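Local atomic coordinates of type II secretion chaperone CpaB (Acinetobacter nosocomialis M2, PDB entry 6O38), a protein that probably acts as a chaperone for the secreted metalloprotease CpaA, with which it forms a complex, in type II secretion. Residues V86-L91 and T139-F144. Residues are numbered along the deposited sequence; the frame is centred on the assembly and turned at random.
Sequences VKFQML and TIMQIF
The Phe88 ring takes the selenium of selenomethionine Met141 at its edge and the CD1 methyl of Ile143 obliquely. The selenium lies near the ring plane, Met141 SE approaching Phe88 CE1 at 4.5 Å. Ile143 CD1 is 3.9 Å from Phe88 CD1, and the two side chains run past one another in opposing directions. On the ring side away from that methyl lies Val86 of the same strand, its CG1 3.5 Å from Phe88 CE2, and Phe128 of strand 127-133 adds an edge-to-face ring contact. Selenomethionine Met90 reaches the same isoleucine branch from further along the strand. Its chain bends at the last torsion (chi3 -77°), which turns CE toward Ile143, and the two meet tip to tip: Met90 CE is 3.6 Å from Ile143 CD1, with Met90 SE 3.9 Å from that same methyl.

Strands 85-90 and 138-145 are not sheet neighbours; 95-106, 111-118 and 127-133 separate them in one antiparallel sheet. That sheet curls until these two strands face each other across its interior; the segments 86-90 and 139-144 cross at 82°, their axes 10.9 Å apart at closest approach. The gap is filled by apolar side chains near the centre of the chain, and all four touching residues are buried. Tyr150 and Ile95 pack against Met90, while Ala152, Ile154 and Ile130 lie against Met141. Ile140, Gln142 and Phe144 also pack on the chain of the protease CpaA, against Glu400, Phe493 and Asn533 of that chain respectively.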
loop_
_atom_site.group_PDB
_atom_site.type_symbol
_atom_site.label_atom_id
_atom_site.label_comp_id
_atom_site.label_asym_id
_atom_site.label_seq_id
_atom_site.Cartn_x
_atom_site.Cartn_y
_atom_site.Cartn_z
ATOM N N VAL G 86 -11.518 -0.679 -13.706
ATOM C CA VAL G 86 -11.347 0.696 -13.254
ATOM C C VAL G 86 -9.864 1.039 -13.315
ATOM O O VAL G 86 -9.013 0.203 -12.991
ATOM C CB VAL G 86 -11.919 0.890 -11.832
ATOM C CG1 VAL G 86 -10.983 1.711 -10.960
ATOM C CG2 VAL G 86 -13.294 1.537 -11.900
ATOM N N LYS G 87 -9.555 2.264 -13.737
ATOM C CA LYS G 87 -8.184 2.695 -13.976
ATOM C C LYS G 87 -7.872 3.944 -13.161
ATOM O O LYS G 87 -8.711 4.841 -13.036
ATOM C CB LYS G 87 -7.957 2.973 -15.466
ATOM C CG LYS G 87 -6.509 3.199 -15.860
ATOM C CD LYS G 87 -6.375 3.238 -17.373
ATOM C CE LYS G 87 -4.991 2.807 -17.824
ATOM N NZ LYS G 87 -4.947 2.573 -19.295
ATOM N N PHE G 88 -6.659 3.997 -12.616
ATOM C CA PHE G 88 -6.170 5.144 -11.864
ATOM C C PHE G 88 -4.939 5.716 -12.553
ATOM O O PHE G 88 -4.049 4.968 -12.970
ATOM C CB PHE G 88 -5.818 4.763 -10.420
ATOM C CG PHE G 88 -6.970 4.204 -9.638
ATOM C CD1 PHE G 88 -7.839 5.044 -8.959
ATOM C CD2 PHE G 88 -7.178 2.835 -9.568
ATOM C CE1 PHE G 88 -8.898 4.530 -8.234
ATOM C CE2 PHE G 88 -8.234 2.317 -8.843
ATOM C CZ PHE G 88 -9.095 3.164 -8.177
ATOM N N GLN G 89 -4.886 7.042 -12.666
ATOM C CA GLN G 89 -3.749 7.733 -13.269
ATOM C C GLN G 89 -3.271 8.822 -12.318
ATOM O O GLN G 89 -3.966 9.822 -12.108
ATOM C CB GLN G 89 -4.110 8.317 -14.635
ATOM C CG GLN G 89 -4.098 7.293 -15.758
ATOM C CD GLN G 89 -4.154 7.929 -17.131
ATOM O OE1 GLN G 89 -4.484 9.108 -17.270
ATOM N NE2 GLN G 89 -3.827 7.153 -18.157
HETATM N N MSE G 90 -2.089 8.619 -11.746
HETATM C CA MSE G 90 -1.460 9.576 -10.844
HETATM C C MSE G 90 0.012 9.725 -11.218
HETATM O O MSE G 90 0.893 9.593 -10.369
HETATM C CB MSE G 90 -1.621 9.135 -9.390
HETATM C CG MSE G 90 -3.032 9.323 -8.857
HETATM SE SE MSE G 90 -3.393 8.326 -7.228
HETATM C CE MSE G 90 -3.609 6.563 -8.022
ATOM N N LEU G 91 0.245 9.983 -12.510
ATOM C CA LEU G 91 1.576 9.871 -13.106
ATOM C C LEU G 91 2.653 10.575 -12.285
ATOM O O LEU G 91 3.778 10.073 -12.176
ATOM C CB LEU G 91 1.556 10.425 -14.533
ATOM C CG LEU G 91 0.939 9.562 -15.640
ATOM C CD1 LEU G 91 -0.581 9.491 -15.537
ATOM C CD2 LEU G 91 1.362 10.074 -17.010
ATOM N N THR G 139 -16.846 12.167 -1.904
ATOM C CA THR G 139 -16.263 10.858 -2.162
ATOM C C THR G 139 -14.870 10.793 -1.558
ATOM O O THR G 139 -14.082 11.734 -1.692
ATOM C CB THR G 139 -16.195 10.567 -3.670
ATOM O OG1 THR G 139 -17.511 10.634 -4.232
ATOM C CG2 THR G 139 -15.613 9.185 -3.927
ATOM N N ILE G 140 -14.572 9.679 -0.892
ATOM C CA ILE G 140 -13.256 9.415 -0.323
ATOM C C ILE G 140 -12.691 8.165 -0.980
ATOM O O ILE G 140 -13.389 7.150 -1.097
ATOM C CB ILE G 140 -13.322 9.251 1.207
ATOM C CG1 ILE G 140 -13.470 10.616 1.882
ATOM C CG2 ILE G 140 -12.088 8.528 1.728
ATOM C CD1 ILE G 140 -13.469 10.554 3.393
HETATM N N MSE G 141 -11.435 8.239 -1.412
HETATM C CA MSE G 141 -10.772 7.094 -2.028
HETATM C C MSE G 141 -9.519 6.685 -1.270
HETATM O O MSE G 141 -8.717 7.528 -0.872
HETATM C CB MSE G 141 -10.404 7.399 -3.479
HETATM C CG MSE G 141 -11.580 7.743 -4.359
HETATM SE SE MSE G 141 -11.050 7.900 -6.222
HETATM C CE MSE G 141 -12.697 8.672 -6.902
ATOM N N GLN G 142 -9.357 5.378 -1.077
ATOM C CA GLN G 142 -8.158 4.807 -0.475
ATOM C C GLN G 142 -7.494 3.919 -1.518
ATOM O O GLN G 142 -8.044 2.879 -1.890
ATOM C CB GLN G 142 -8.497 4.008 0.783
ATOM C CG GLN G 142 -9.188 4.808 1.871
ATOM C CD GLN G 142 -9.501 3.966 3.091
ATOM O OE1 GLN G 142 -9.039 2.832 3.213
ATOM N NE2 GLN G 142 -10.296 4.517 4.002
ATOM N N ILE G 143 -6.326 4.333 -1.995
ATOM C CA ILE G 143 -5.584 3.599 -3.012
ATOM C C ILE G 143 -4.329 3.053 -2.346
ATOM O O ILE G 143 -3.427 3.816 -1.978
ATOM C CB ILE G 143 -5.248 4.481 -4.221
ATOM C CG1 ILE G 143 -6.525 5.128 -4.763
ATOM C CG2 ILE G 143 -4.556 3.666 -5.303
ATOM C CD1 ILE G 143 -6.284 6.347 -5.620
ATOM N N PHE G 144 -4.266 1.732 -2.191
ATOM C CA PHE G 144 -3.170 1.065 -1.496
ATOM C C PHE G 144 -2.383 0.230 -2.498
ATOM O O PHE G 144 -2.862 -0.812 -2.960
ATOM C CB PHE G 144 -3.701 0.201 -0.354
ATOM C CG PHE G 144 -4.463 0.972 0.684
ATOM C CD1 PHE G 144 -3.928 2.116 1.249
ATOM C CD2 PHE G 144 -5.720 0.553 1.093
ATOM C CE1 PHE G 144 -4.629 2.828 2.205
ATOM C CE2 PHE G 144 -6.425 1.262 2.048
ATOM C CZ PHE G 144 -5.879 2.400 2.604
#